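Local structure of fructose-1,6-bisphosphatase/inositol-1-monophosphatase (Thermotoga maritima, 2P3N) at residues A[35-40]-A[82-87]; A[58-63]-A[74-79]; A[120-125]-A[205-210]; A[145-150]-A[170-175]. The protein hydrolyses phosphate esters with the help of magnesium, releasing inorganic phosphate from inositol monophosphates and from fructose 1,6-bisphosphate. All coordinates share one frame; numbering follows the deposited sequence.

Contact 1. Residues A[35-40]-A[82-87]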
loop_
_atom_site.group_PDB
_atom_site.type_symbol
_atom_site.label_atom_id
_atom_site.label_comp_id
_atom_site.label_asym_id
_atom_site.label_seq_id
_atom_site.Cartn_x
_atom_site.Cartn_y
_atom_site.Cartn_z
ATOM N N LYS A 35 -31.357 -2.368 2.015
ATOM C CA LYS A 35 -30.403 -2.153 0.921
ATOM C C LYS A 35 -29.892 -0.716 0.922
ATOM O O LYS A 35 -28.966 -0.372 0.191
ATOM C CB LYS A 35 -31.060 -2.453 -0.436
ATOM C CG LYS A 35 -31.578 -3.879 -0.589
ATOM C CD LYS A 35 -32.262 -4.093 -1.935
ATOM C CE LYS A 35 -31.276 -4.084 -3.092
ATOM N NZ LYS A 35 -30.470 -5.336 -3.157
ATOM N N ASP A 36 -30.510 0.119 1.747
ATOM C CA ASP A 36 -30.132 1.521 1.843
ATOM C C ASP A 36 -29.852 1.878 3.297
ATOM O O ASP A 36 -30.731 2.356 4.018
ATOM C CB ASP A 36 -31.253 2.394 1.285
ATOM C CG ASP A 36 -31.013 3.853 1.523
ATOM O OD1 ASP A 36 -29.854 4.289 1.359
ATOM O OD2 ASP A 36 -31.978 4.565 1.865
ATOM N N ILE A 37 -28.609 1.650 3.713
ATOM C CA ILE A 37 -28.196 1.902 5.088
ATOM C C ILE A 37 -27.205 3.052 5.274
ATOM O O ILE A 37 -26.626 3.581 4.322
ATOM C CB ILE A 37 -27.549 0.645 5.695
ATOM C CG1 ILE A 37 -26.336 0.246 4.847
ATOM C CG2 ILE A 37 -28.562 -0.484 5.772
ATOM C CD1 ILE A 37 -25.417 -0.764 5.500
ATOM N N VAL A 38 -27.018 3.423 6.531
ATOM C CA VAL A 38 -26.094 4.477 6.892
ATOM C C VAL A 38 -25.559 4.085 8.266
ATOM O O VAL A 38 -26.210 3.321 9.003
ATOM C CB VAL A 38 -26.801 5.868 6.965
ATOM C CG1 VAL A 38 -27.897 5.854 8.035
ATOM C CG2 VAL A 38 -25.779 6.966 7.258
ATOM N N THR A 39 -24.367 4.581 8.599
ATOM C CA THR A 39 -23.762 4.290 9.889
ATOM C C THR A 39 -23.344 5.589 10.555
ATOM O O THR A 39 -23.481 6.667 9.976
ATOM C CB THR A 39 -22.523 3.364 9.739
ATOM O OG1 THR A 39 -21.420 4.095 9.178
ATOM C CG2 THR A 39 -22.853 2.198 8.834
ATOM N N GLU A 40 -22.842 5.475 11.778
ATOM C CA GLU A 40 -22.386 6.632 12.524
ATOM C C GLU A 40 -21.064 7.140 11.941
ATOM O O GLU A 40 -20.682 8.297 12.161
ATOM C CB GLU A 40 -22.198 6.270 14.001
ATOM C CG GLU A 40 -21.878 7.462 14.906
ATOM C CD GLU A 40 -23.017 8.482 14.971
ATOM O OE1 GLU A 40 -22.772 9.640 15.394
ATOM O OE2 GLU A 40 -24.159 8.121 14.602
ATOM N N ASP A 82 -19.339 6.411 -0.167
ATOM C CA ASP A 82 -20.058 5.889 -1.317
ATOM C C ASP A 82 -19.776 4.389 -1.344
ATOM O O ASP A 82 -18.697 3.953 -1.731
ATOM C CB ASP A 82 -19.574 6.572 -2.600
ATOM C CG ASP A 82 -20.349 6.124 -3.831
ATOM O OD1 ASP A 82 -20.105 6.674 -4.927
ATOM O OD2 ASP A 82 -21.202 5.221 -3.706
ATOM N N GLY A 83 -20.746 3.599 -0.907
ATOM C CA GLY A 83 -20.554 2.161 -0.869
ATOM C C GLY A 83 -20.550 1.731 0.588
ATOM O O GLY A 83 -19.710 0.939 1.019
ATOM N N THR A 84 -21.507 2.262 1.345
ATOM C CA THR A 84 -21.637 1.974 2.767
ATOM C C THR A 84 -21.831 0.486 3.075
ATOM O O THR A 84 -21.390 -0.003 4.127
ATOM C CB THR A 84 -22.802 2.784 3.380
ATOM O OG1 THR A 84 -22.612 4.179 3.096
ATOM C CG2 THR A 84 -22.854 2.583 4.886
ATOM N N ILE A 85 -22.476 -0.237 2.161
ATOM C CA ILE A 85 -22.702 -1.669 2.359
ATOM C C ILE A 85 -21.360 -2.382 2.328
ATOM O O ILE A 85 -21.042 -3.165 3.218
ATOM C CB ILE A 85 -23.624 -2.242 1.258
ATOM C CG1 ILE A 85 -25.041 -1.693 1.446
ATOM C CG2 ILE A 85 -23.603 -3.764 1.290
ATOM C CD1 ILE A 85 -26.006 -2.056 0.343
ATOM N N ASN A 86 -20.579 -2.104 1.290
ATOM C CA ASN A 86 -19.257 -2.694 1.151
ATOM C C ASN A 86 -18.457 -2.360 2.398
ATOM O O ASN A 86 -17.884 -3.240 3.048
ATOM C CB ASN A 86 -18.550 -2.101 -0.062
ATOM C CG ASN A 86 -18.899 -2.806 -1.340
ATOM O OD1 ASN A 86 -18.489 -2.384 -2.419
ATOM N ND2 ASN A 86 -19.651 -3.894 -1.235
ATOM N N PHE A 87 -18.431 -1.066 2.712
ATOM C CA PHE A 87 -17.722 -0.537 3.870
ATOM C C PHE A 87 -18.023 -1.346 5.136
ATOM O O PHE A 87 -17.127 -1.664 5.918
ATOM C CB PHE A 87 -18.118 0.931 4.089
ATOM C CG PHE A 87 -17.479 1.544 5.296
ATOM C CD1 PHE A 87 -16.128 1.886 5.284
ATOM C CD2 PHE A 87 -18.199 1.689 6.478
ATOM C CE1 PHE A 87 -15.503 2.356 6.430
ATOM C CE2 PHE A 87 -17.588 2.157 7.630
ATOM C CZ PHE A 87 -16.233 2.490 7.608
#
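With its CG2 anti to the backbone N and OG1 anti to the carbonyl carbon (chi1 -55°), Thr84 divides its two branches between two jobs: the methyl goes to segment 35-40, the hydroxyl to Asp42. Thr39 holds OG1 in the crowded position between N and the carbonyl carbon (chi1 73°), and this sets its CG2 against the other threonine. The two side chains run antiparallel alongside one another, and their methyls meet at 4.0 Å, CG2 of Thr39 to CG2 of Thr84. Thr39 OG1 caps the N terminus of helix 40-56 through the N of Ile41 and also bonds Asp42, so each threonine presents a methyl to the contact and a hydroxyl to the same carboxylate.

Ile37 likewise takes the crowded position (chi1 59°), which sets CG1 against the helix. It crosses Ile85 at about a right angle, with 4.1 Å between CG1 of Ile37 and CG1 of Ile85. Ile85, its CG1 anti to the carbonyl carbon, extends CD1 to 3.4 Å from the carbonyl O of Lys35. No hydrogen bond joins the segments; branched aliphatic groups suit such a largely apolar, buried seam, in which methyls also rest on backbone carbonyls. Lys35 turns its ammonium group to carbonyl oxygens of the second subunit, among them that of Arg169.

Gly83, whose positive phi would drive a CB into the carbonyl O of Asp82, is the N-cap residue of helix 84-89. Asp82, Gly83 and Thr84 probably bind substrate, so this packing seats strand 37-38 against the helix start at the magnesium-dependent active site of the inositol monophosphatase superfamily.

Contact 2. Residues A[58-63]-A[74-79]. With MG (magnesium ion), chain E.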
loop_
_atom_site.group_PDB
_atom_site.type_symbol
_atom_site.label_atom_id
_atom_site.label_comp_id
_atom_site.label_asym_id
_atom_site.label_seq_id
_atom_site.Cartn_x
_atom_site.Cartn_y
_atom_site.Cartn_z
ATOM N N PRO A 58 -16.116 29.665 3.967
ATOM C CA PRO A 58 -17.130 30.285 4.813
ATOM C C PRO A 58 -18.538 30.442 4.254
ATOM O O PRO A 58 -19.483 29.853 4.785
ATOM C CB PRO A 58 -16.493 31.618 5.169
ATOM C CG PRO A 58 -15.089 31.241 5.341
ATOM C CD PRO A 58 -14.831 30.369 4.137
ATOM N N ASP A 59 -18.695 31.227 3.198
ATOM C CA ASP A 59 -20.035 31.435 2.665
ATOM C C ASP A 59 -20.330 30.701 1.368
ATOM O O ASP A 59 -20.752 31.302 0.377
ATOM C CB ASP A 59 -20.332 32.946 2.519
ATOM C CG ASP A 59 -19.244 33.703 1.752
ATOM O OD1 ASP A 59 -19.039 33.404 0.553
ATOM O OD2 ASP A 59 -18.598 34.601 2.349
ATOM N N GLU A 60 -20.104 29.395 1.377
ATOM C CA GLU A 60 -20.374 28.576 0.207
ATOM C C GLU A 60 -21.291 27.458 0.669
ATOM O O GLU A 60 -21.290 27.106 1.848
ATOM C CB GLU A 60 -19.058 28.065 -0.384
ATOM C CG GLU A 60 -18.269 29.225 -0.991
ATOM C CD GLU A 60 -16.940 28.833 -1.601
ATOM O OE1 GLU A 60 -16.894 27.817 -2.329
ATOM O OE2 GLU A 60 -15.948 29.559 -1.367
ATOM N N ASN A 61 -22.093 26.913 -0.236
ATOM C CA ASN A 61 -23.032 25.877 0.168
ATOM C C ASN A 61 -22.546 24.446 0.111
ATOM O O ASN A 61 -21.592 24.126 -0.593
ATOM C CB ASN A 61 -24.330 26.023 -0.619
ATOM C CG ASN A 61 -25.096 27.271 -0.231
ATOM O OD1 ASN A 61 -24.751 28.380 -0.640
ATOM N ND2 ASN A 61 -26.129 27.098 0.588
ATOM N N ILE A 62 -23.221 23.591 0.873
ATOM C CA ILE A 62 -22.883 22.181 0.955
ATOM C C ILE A 62 -24.105 21.318 0.739
ATOM O O ILE A 62 -25.187 21.613 1.234
ATOM C CB ILE A 62 -22.283 21.814 2.342
ATOM C CG1 ILE A 62 -20.837 22.298 2.440
ATOM C CG2 ILE A 62 -22.380 20.315 2.574
ATOM C CD1 ILE A 62 -20.105 21.800 3.652
ATOM N N MET A 63 -23.930 20.254 -0.023
ATOM C CA MET A 63 -25.005 19.315 -0.258
ATOM C C MET A 63 -24.325 17.993 0.042
ATOM O O MET A 63 -23.500 17.519 -0.734
ATOM C CB MET A 63 -25.483 19.354 -1.707
ATOM C CG MET A 63 -26.812 18.651 -1.901
ATOM S SD MET A 63 -26.816 17.550 -3.315
ATOM C CE MET A 63 -26.755 18.758 -4.608
ATOM N N ARG A 74 -22.330 28.162 -5.689
ATOM C CA ARG A 74 -21.039 27.674 -5.232
ATOM C C ARG A 74 -21.394 26.586 -4.233
ATOM O O ARG A 74 -21.515 26.834 -3.032
ATOM C CB ARG A 74 -20.248 28.815 -4.580
ATOM C CG ARG A 74 -19.817 29.837 -5.614
ATOM C CD ARG A 74 -19.279 31.139 -5.039
ATOM N NE ARG A 74 -17.954 31.011 -4.448
ATOM C CZ ARG A 74 -16.982 31.909 -4.586
ATOM N NH1 ARG A 74 -17.172 33.007 -5.311
ATOM N NH2 ARG A 74 -15.817 31.722 -3.977
ATOM N N LEU A 75 -21.581 25.379 -4.759
ATOM C CA LEU A 75 -21.983 24.237 -3.949
ATOM C C LEU A 75 -21.042 23.027 -3.983
ATOM O O LEU A 75 -20.694 22.524 -5.054
ATOM C CB LEU A 75 -23.381 23.784 -4.386
ATOM C CG LEU A 75 -24.009 22.606 -3.636
ATOM C CD1 LEU A 75 -24.739 23.115 -2.398
ATOM C CD2 LEU A 75 -24.970 21.864 -4.557
ATOM N N TRP A 76 -20.649 22.552 -2.802
ATOM C CA TRP A 76 -19.786 21.378 -2.685
ATOM C C TRP A 76 -20.675 20.156 -2.427
ATOM O O TRP A 76 -21.430 20.121 -1.453
ATOM C CB TRP A 76 -18.813 21.526 -1.512
ATOM C CG TRP A 76 -17.849 22.677 -1.594
ATOM C CD1 TRP A 76 -18.118 24.000 -1.364
ATOM C CD2 TRP A 76 -16.437 22.596 -1.849
ATOM N NE1 TRP A 76 -16.961 24.744 -1.448
ATOM C CE2 TRP A 76 -15.917 23.908 -1.746
ATOM C CE3 TRP A 76 -15.561 21.540 -2.154
ATOM C CZ2 TRP A 76 -14.555 24.192 -1.935
ATOM C CZ3 TRP A 76 -14.202 21.829 -2.343
ATOM C CH2 TRP A 76 -13.718 23.145 -2.230
ATOM N N ILE A 77 -20.597 19.152 -3.291
ATOM C CA ILE A 77 -21.411 17.962 -3.084
ATOM C C ILE A 77 -20.559 16.854 -2.475
ATOM O O ILE A 77 -19.536 16.439 -3.028
ATOM C CB ILE A 77 -22.066 17.499 -4.386
ATOM C CG1 ILE A 77 -22.805 18.683 -5.027
ATOM C CG2 ILE A 77 -23.037 16.378 -4.088
ATOM C CD1 ILE A 77 -23.601 18.328 -6.257
ATOM N N ILE A 78 -21.013 16.371 -1.327
ATOM C CA ILE A 78 -20.281 15.378 -0.558
ATOM C C ILE A 78 -20.965 14.053 -0.319
ATOM O O ILE A 78 -22.135 13.997 0.033
ATOM C CB ILE A 78 -19.948 15.967 0.833
ATOM C CG1 ILE A 78 -19.151 17.260 0.656
ATOM C CG2 ILE A 78 -19.230 14.936 1.701
ATOM C CD1 ILE A 78 -19.214 18.167 1.861
ATOM N N ASP A 79 -20.225 12.979 -0.527
ATOM C CA ASP A 79 -20.737 11.664 -0.209
ATOM C C ASP A 79 -19.690 11.133 0.767
ATOM O O ASP A 79 -18.601 10.714 0.365
ATOM C CB ASP A 79 -20.858 10.756 -1.431
ATOM C CG ASP A 79 -21.615 9.467 -1.112
ATOM O OD1 ASP A 79 -22.198 8.846 -2.027
ATOM O OD2 ASP A 79 -21.625 9.074 0.071
HETATM MG MG MG E . -22.714 7.374 0.868
HETATM O O HOH W 1 -23.533 6.611 -0.921
HETATM O O HOH W 2 -23.847 5.953 1.541
HETATM O O HOH W 3 -22.384 8.002 3.017
#
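Strands 61-64 and 74-79 run parallel at one margin of the mixed beta-sheet, and their side chains alternate between its two faces. On one face Met63 and Ile77 extend alongside each other in the same direction, while Leu75 crosses Met63 obliquely. Bent at chi2 and chi3, the flexible methionine brings CE between two branched neighbours, 3.6 Å from Leu75 CD2 and equally far from Ile77 CD1; Trp200 of helix 199-211 packs over this side. The other face carries Ile62, Trp76 and Ile78, backed by helix 40-56. There Ile62 CG2 meets Ile78 CD1 obliquely at 3.9 Å.

At the start of the pair, Glu60 extends between two donors. Its carboxylate is turned only 26° from the Trp76 ring, yet NE1 of Trp76 reaches OE1 of Glu60 from above the carboxylate plane, at 3.2 Å. Against the Arg74 guanidinium it stands at 72°, and Glu60 OE2 and Arg74 NH2 form a salt bridge whose hydrogen bond is weak. Arg3 is the stronger partner of Glu60, so the two arginines would offset the charge of this buried acid.

Four backbone bonds zip the strands; the shortest, Ile78 N to Met63 O at 2.8 Å, lies in the carbonyl plane. At the strand's far end Asp79 OD2 binds magnesium at 2.2 Å together with Glu65 OE1 and backbone Ile81 O, while Asp79 OD1 accepts a hydrogen bond from a water on the same ion.

Contact 3. Residues A[120-125]-A[205-210]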
loop_
_atom_site.group_PDB
_atom_site.type_symbol
_atom_site.label_atom_id
_atom_site.label_comp_id
_atom_site.label_asym_id
_atom_site.label_seq_id
_atom_site.Cartn_x
_atom_site.Cartn_y
_atom_site.Cartn_z
ATOM N N LEU A 120 -8.642 9.343 -7.642
ATOM C CA LEU A 120 -8.946 9.786 -8.984
ATOM C C LEU A 120 -9.554 11.181 -8.874
ATOM O O LEU A 120 -10.424 11.415 -8.042
ATOM C CB LEU A 120 -9.925 8.802 -9.627
ATOM C CG LEU A 120 -9.345 7.384 -9.621
ATOM C CD1 LEU A 120 -9.829 6.661 -8.384
ATOM C CD2 LEU A 120 -9.768 6.624 -10.864
ATOM N N TYR A 121 -9.081 12.117 -9.689
ATOM C CA TYR A 121 -9.609 13.475 -9.646
ATOM C C TYR A 121 -9.502 14.196 -10.975
ATOM O O TYR A 121 -8.763 13.788 -11.863
ATOM C CB TYR A 121 -8.884 14.300 -8.583
ATOM C CG TYR A 121 -7.388 14.256 -8.715
ATOM C CD1 TYR A 121 -6.657 13.181 -8.213
ATOM C CD2 TYR A 121 -6.704 15.260 -9.392
ATOM C CE1 TYR A 121 -5.277 13.106 -8.385
ATOM C CE2 TYR A 121 -5.326 15.196 -9.572
ATOM C CZ TYR A 121 -4.621 14.117 -9.068
ATOM O OH TYR A 121 -3.267 14.053 -9.261
ATOM N N ALA A 122 -10.245 15.284 -11.097
ATOM C CA ALA A 122 -10.236 16.083 -12.312
ATOM C C ALA A 122 -10.795 17.470 -12.054
ATOM O O ALA A 122 -11.814 17.623 -11.385
ATOM C CB ALA A 122 -11.056 15.396 -13.406
ATOM N N GLU A 123 -10.101 18.478 -12.568
ATOM C CA GLU A 123 -10.543 19.859 -12.467
ATOM C C GLU A 123 -10.887 20.208 -13.930
ATOM O O GLU A 123 -10.288 19.656 -14.862
ATOM C CB GLU A 123 -9.417 20.736 -11.920
ATOM C CG GLU A 123 -9.836 22.146 -11.576
ATOM C CD GLU A 123 -8.801 22.848 -10.723
ATOM O OE1 GLU A 123 -7.598 22.770 -11.062
ATOM O OE2 GLU A 123 -9.185 23.478 -9.714
ATOM N N GLU A 124 -11.859 21.091 -14.137
ATOM C CA GLU A 124 -12.282 21.449 -15.493
ATOM C C GLU A 124 -11.204 22.120 -16.348
ATOM O O GLU A 124 -10.620 23.138 -15.963
ATOM C CB GLU A 124 -13.536 22.330 -15.431
ATOM C CG GLU A 124 -14.069 22.809 -16.770
ATOM C CD GLU A 124 -15.310 23.671 -16.609
ATOM O OE1 GLU A 124 -16.409 23.104 -16.422
ATOM O OE2 GLU A 124 -15.183 24.916 -16.652
ATOM N N GLY A 125 -10.955 21.524 -17.511
ATOM C CA GLY A 125 -9.961 22.043 -18.426
ATOM C C GLY A 125 -8.537 21.582 -18.151
ATOM O O GLY A 125 -7.626 21.926 -18.905
ATOM N N GLY A 205 -17.682 11.878 -10.367
ATOM C CA GLY A 205 -17.406 10.940 -11.441
ATOM C C GLY A 205 -17.760 11.487 -12.809
ATOM O O GLY A 205 -17.338 10.956 -13.836
ATOM N N LEU A 206 -18.531 12.563 -12.825
ATOM C CA LEU A 206 -18.946 13.168 -14.074
ATOM C C LEU A 206 -17.838 13.978 -14.747
ATOM O O LEU A 206 -17.560 13.780 -15.930
ATOM C CB LEU A 206 -20.169 14.047 -13.842
ATOM C CG LEU A 206 -20.757 14.647 -15.114
ATOM C CD1 LEU A 206 -22.266 14.503 -15.101
ATOM C CD2 LEU A 206 -20.339 16.100 -15.226
ATOM N N ILE A 207 -17.202 14.882 -14.007
ATOM C CA ILE A 207 -16.142 15.687 -14.593
ATOM C C ILE A 207 -14.894 14.852 -14.855
ATOM O O ILE A 207 -14.118 15.147 -15.761
ATOM C CB ILE A 207 -15.778 16.902 -13.691
ATOM C CG1 ILE A 207 -14.720 17.764 -14.394
ATOM C CG2 ILE A 207 -15.285 16.435 -12.329
ATOM C CD1 ILE A 207 -14.498 19.132 -13.770
ATOM N N ILE A 208 -14.712 13.799 -14.067
ATOM C CA ILE A 208 -13.558 12.921 -14.219
ATOM C C ILE A 208 -13.642 12.102 -15.501
ATOM O O ILE A 208 -12.622 11.843 -16.138
ATOM C CB ILE A 208 -13.417 11.965 -13.015
ATOM C CG1 ILE A 208 -12.962 12.752 -11.787
ATOM C CG2 ILE A 208 -12.430 10.850 -13.341
ATOM C CD1 ILE A 208 -13.092 11.987 -10.494
ATOM N N VAL A 209 -14.848 11.690 -15.879
ATOM C CA VAL A 209 -15.022 10.915 -17.102
ATOM C C VAL A 209 -14.860 11.793 -18.344
ATOM O O VAL A 209 -14.192 11.417 -19.294
ATOM C CB VAL A 209 -16.403 10.252 -17.156
ATOM C CG1 VAL A 209 -16.550 9.492 -18.458
ATOM C CG2 VAL A 209 -16.575 9.314 -15.981
ATOM N N LYS A 210 -15.466 12.969 -18.325
ATOM C CA LYS A 210 -15.385 13.879 -19.454
ATOM C C LYS A 210 -13.994 14.487 -19.618
ATOM O O LYS A 210 -13.521 14.650 -20.745
ATOM C CB LYS A 210 -16.447 14.977 -19.314
ATOM C CG LYS A 210 -17.868 14.422 -19.196
ATOM C CD LYS A 210 -18.945 15.488 -19.358
ATOM C CE LYS A 210 -18.925 16.511 -18.234
ATOM N NZ LYS A 210 -20.051 17.483 -18.356
#
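Ile208, Ile207 and Ala122 have the largest areas buried in this contact, and all three are apolar. Ile208 keeps CG1 beside its backbone N (chi1 -71°), laying that branch along the strand: CG1 of Ile208 touches CB of Ala122 at 3.6 Å, and CD1 runs on to 3.7 Å from the carbonyl O of Leu120. Ala122 points its CB toward the helix. The methyl also lies 3.6 Å from Ile208 CA, an approach to the helix backbone that suits a side chain as small as alanine's.

Helix 199-211 thus packs on the mixed beta-sheet, part of the alternating layers of helices and sheets that build the inositol monophosphatase fold; the short axes cross at 78° and come within 7.1 Å. Tyr121, pointing the other way, meets Leu4 and Ile8 of helix 2-21 across the sheet.

Ile207 has CG1 anti to the backbone N, so its chain reaches outward past the strand's end. There CD1 of Ile207 comes to 3.3 Å from the backbone N of Glu124 and touches the CB of that residue, while CG2 faces the carbonyl O of Ala122. Glu124 turns its carboxylate to a salt bridge with Lys107, so that within its side chain it is CB that meets the isoleucine.

Contact 4. Residues A[145-150]-A[170-175]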
loop_
_atom_site.group_PDB
_atom_site.type_symbol
_atom_site.label_atom_id
_atom_site.label_comp_id
_atom_site.label_asym_id
_atom_site.label_seq_id
_atom_site.Cartn_x
_atom_site.Cartn_y
_atom_site.Cartn_z
ATOM N N GLU A 145 -15.071 -6.629 -26.865
ATOM C CA GLU A 145 -13.796 -6.479 -26.177
ATOM C C GLU A 145 -13.973 -5.451 -25.060
ATOM O O GLU A 145 -13.027 -4.745 -24.694
ATOM C CB GLU A 145 -12.708 -6.005 -27.154
ATOM C CG GLU A 145 -12.952 -4.621 -27.758
ATOM C CD GLU A 145 -11.718 -4.037 -28.443
ATOM O OE1 GLU A 145 -10.682 -3.848 -27.764
ATOM O OE2 GLU A 145 -11.783 -3.762 -29.660
ATOM N N CYS A 146 -15.191 -5.379 -24.522
ATOM C CA CYS A 146 -15.523 -4.421 -23.467
ATOM C C CYS A 146 -15.938 -5.009 -22.129
ATOM O O CYS A 146 -16.449 -6.120 -22.051
ATOM C CB CYS A 146 -16.646 -3.490 -23.930
ATOM S SG CYS A 146 -16.124 -2.072 -24.893
ATOM N N VAL A 147 -15.714 -4.230 -21.076
ATOM C CA VAL A 147 -16.092 -4.613 -19.728
ATOM C C VAL A 147 -16.896 -3.441 -19.193
ATOM O O VAL A 147 -16.363 -2.343 -18.990
ATOM C CB VAL A 147 -14.869 -4.867 -18.835
ATOM C CG1 VAL A 147 -15.318 -5.200 -17.427
ATOM C CG2 VAL A 147 -14.065 -6.020 -19.394
ATOM N N GLY A 148 -18.192 -3.677 -19.001
ATOM C CA GLY A 148 -19.078 -2.640 -18.506
ATOM C C GLY A 148 -19.434 -2.842 -17.053
ATOM O O GLY A 148 -19.157 -3.903 -16.481
ATOM N N SER A 149 -20.067 -1.832 -16.460
ATOM C CA SER A 149 -20.439 -1.896 -15.052
ATOM C C SER A 149 -21.850 -1.364 -14.761
ATOM O O SER A 149 -22.390 -0.567 -15.527
ATOM C CB SER A 149 -19.404 -1.108 -14.237
ATOM O OG SER A 149 -19.563 -1.330 -12.848
ATOM N N THR A 150 -22.438 -1.818 -13.652
ATOM C CA THR A 150 -23.767 -1.374 -13.216
ATOM C C THR A 150 -23.825 -1.430 -11.698
ATOM O O THR A 150 -22.937 -1.994 -11.062
ATOM C CB THR A 150 -24.902 -2.285 -13.732
ATOM O OG1 THR A 150 -24.819 -2.399 -15.154
ATOM C CG2 THR A 150 -26.265 -1.698 -13.380
ATOM N N ARG A 170 -17.469 -8.826 -20.374
ATOM C CA ARG A 170 -17.850 -9.098 -18.985
ATOM C C ARG A 170 -18.494 -7.890 -18.303
ATOM O O ARG A 170 -18.187 -6.746 -18.633
ATOM C CB ARG A 170 -16.618 -9.534 -18.187
ATOM C CG ARG A 170 -16.944 -10.158 -16.845
ATOM C CD ARG A 170 -16.108 -11.410 -16.631
ATOM N NE ARG A 170 -16.043 -12.205 -17.850
ATOM C CZ ARG A 170 -15.560 -13.436 -17.906
ATOM N NH1 ARG A 170 -15.098 -14.017 -16.804
ATOM N NH2 ARG A 170 -15.536 -14.080 -19.061
ATOM N N ILE A 171 -19.386 -8.146 -17.348
ATOM C CA ILE A 171 -20.055 -7.059 -16.633
ATOM C C ILE A 171 -19.640 -7.048 -15.167
ATOM O O ILE A 171 -19.539 -8.102 -14.532
ATOM C CB ILE A 171 -21.596 -7.186 -16.704
ATOM C CG1 ILE A 171 -22.079 -7.073 -18.156
ATOM C CG2 ILE A 171 -22.237 -6.095 -15.849
ATOM C CD1 ILE A 171 -21.954 -5.674 -18.755
ATOM N N ARG A 172 -19.409 -5.852 -14.628
ATOM C CA ARG A 172 -18.990 -5.716 -13.235
ATOM C C ARG A 172 -19.960 -4.962 -12.331
ATOM O O ARG A 172 -20.617 -4.003 -12.742
ATOM C CB ARG A 172 -17.616 -5.038 -13.159
ATOM C CG ARG A 172 -16.460 -5.877 -13.698
ATOM C CD ARG A 172 -16.412 -7.255 -13.021
ATOM N NE ARG A 172 -15.410 -8.144 -13.610
ATOM C CZ ARG A 172 -15.614 -9.433 -13.871
ATOM N NH1 ARG A 172 -14.642 -10.163 -14.403
ATOM N NH2 ARG A 172 -16.793 -9.992 -13.611
ATOM N N ILE A 173 -20.031 -5.429 -11.089
ATOM C CA ILE A 173 -20.865 -4.838 -10.045
ATOM C C ILE A 173 -19.953 -4.826 -8.816
ATOM O O ILE A 173 -19.933 -5.787 -8.038
ATOM C CB ILE A 173 -22.086 -5.712 -9.751
ATOM C CG1 ILE A 173 -22.975 -5.782 -10.988
ATOM C CG2 ILE A 173 -22.844 -5.153 -8.564
ATOM C CD1 ILE A 173 -24.200 -6.638 -10.805
ATOM N N LEU A 174 -19.207 -3.733 -8.659
ATOM C CA LEU A 174 -18.231 -3.585 -7.584
ATOM C C LEU A 174 -18.763 -3.048 -6.276
ATOM O O LEU A 174 -18.361 -3.517 -5.216
ATOM C CB LEU A 174 -17.086 -2.690 -8.046
ATOM C CG LEU A 174 -16.537 -2.934 -9.451
ATOM C CD1 LEU A 174 -17.564 -2.477 -10.489
ATOM C CD2 LEU A 174 -15.243 -2.154 -9.624
ATOM N N GLY A 175 -19.630 -2.041 -6.341
ATOM C CA GLY A 175 -20.197 -1.509 -5.115
ATOM C C GLY A 175 -20.108 -0.020 -4.880
ATOM O O GLY A 175 -20.797 0.498 -4.000
HETATM O O HOH W 4 -21.759 -1.411 -8.452
#
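Backbone hydrogen bonds set the frame, holding strands 147-150 and 170-172 parallel with Val147, Gly148 and Ser149 opposite Arg170, Ile171 and Arg172. The shortest, Arg172 N to Gly148 O at 2.7 Å, lies in the carbonyl plane, whereas Thr150 N meets Arg172 O almost along the C=O axis. CA-H...O contacts lie between them, such as Val147 CA to Arg170 O at 3.2 Å.

One side chain joins this ladder. Ser149, with OG anti to the backbone N (chi1 -169°), donates to Arg172 O over 2.9 Å from well above the carbonyl plane. That oxygen is therefore gripped twice, by Thr150 N near its axis and by the hydroxyl over its plane. A water extends the link by donating to Thr150 O and accepting from Gly175 N.

Side-chain packing fills in the rest. The side chains of Val147 and Arg172 cross obliquely, CG1 of Val147 touching CG of Arg172 at 4.0 Å. The Leu174 methyl CD1 makes a van der Waals contact with the hydroxyl oxygen OG of Ser149 at 3.3 Å. Gly148 brings no side chain to the face where Ile171 curls its CD1 over the strand; Ile171 itself packs on helix 156-167.

Among charged groups, Arg172 bends at chi2, and Arg170 CG lies 3.0 Å above the plane of its guanidinium, offset toward the rim; Arg172 also packs on Gly175 of the second subunit. Arg172 probably binds substrate, as in relatives. Strand 147-150, helix 156-167 and strand 170-172 form a beta-alpha-beta crossover, which here places that arginine on the strand outermost within this chain, at a subunit interface.

Overall arrangement
From the N terminus, the chain passes helix 2-21 and opens contact 1 at residues 35-40. Contact 2 opens and closes within that loop, joining two neighbouring strands of the large mixed sheet; three residues after it, segment 82-87 completes contact 1 beside the metal site. Contact 3 then spans a long loop from strand 118-123 to helix 199-211, and contact 4 lies within it, pairing strands of the second, five-stranded sheet. No loops cross. Contacts 2 and 3 share the large sheet, whereas contacts 1 and 4 touch through Asn86 and Leu174, and both reach the second subunit of the tetramer. Contacts 2 and 4 are farthest apart, about 31 Å between centres.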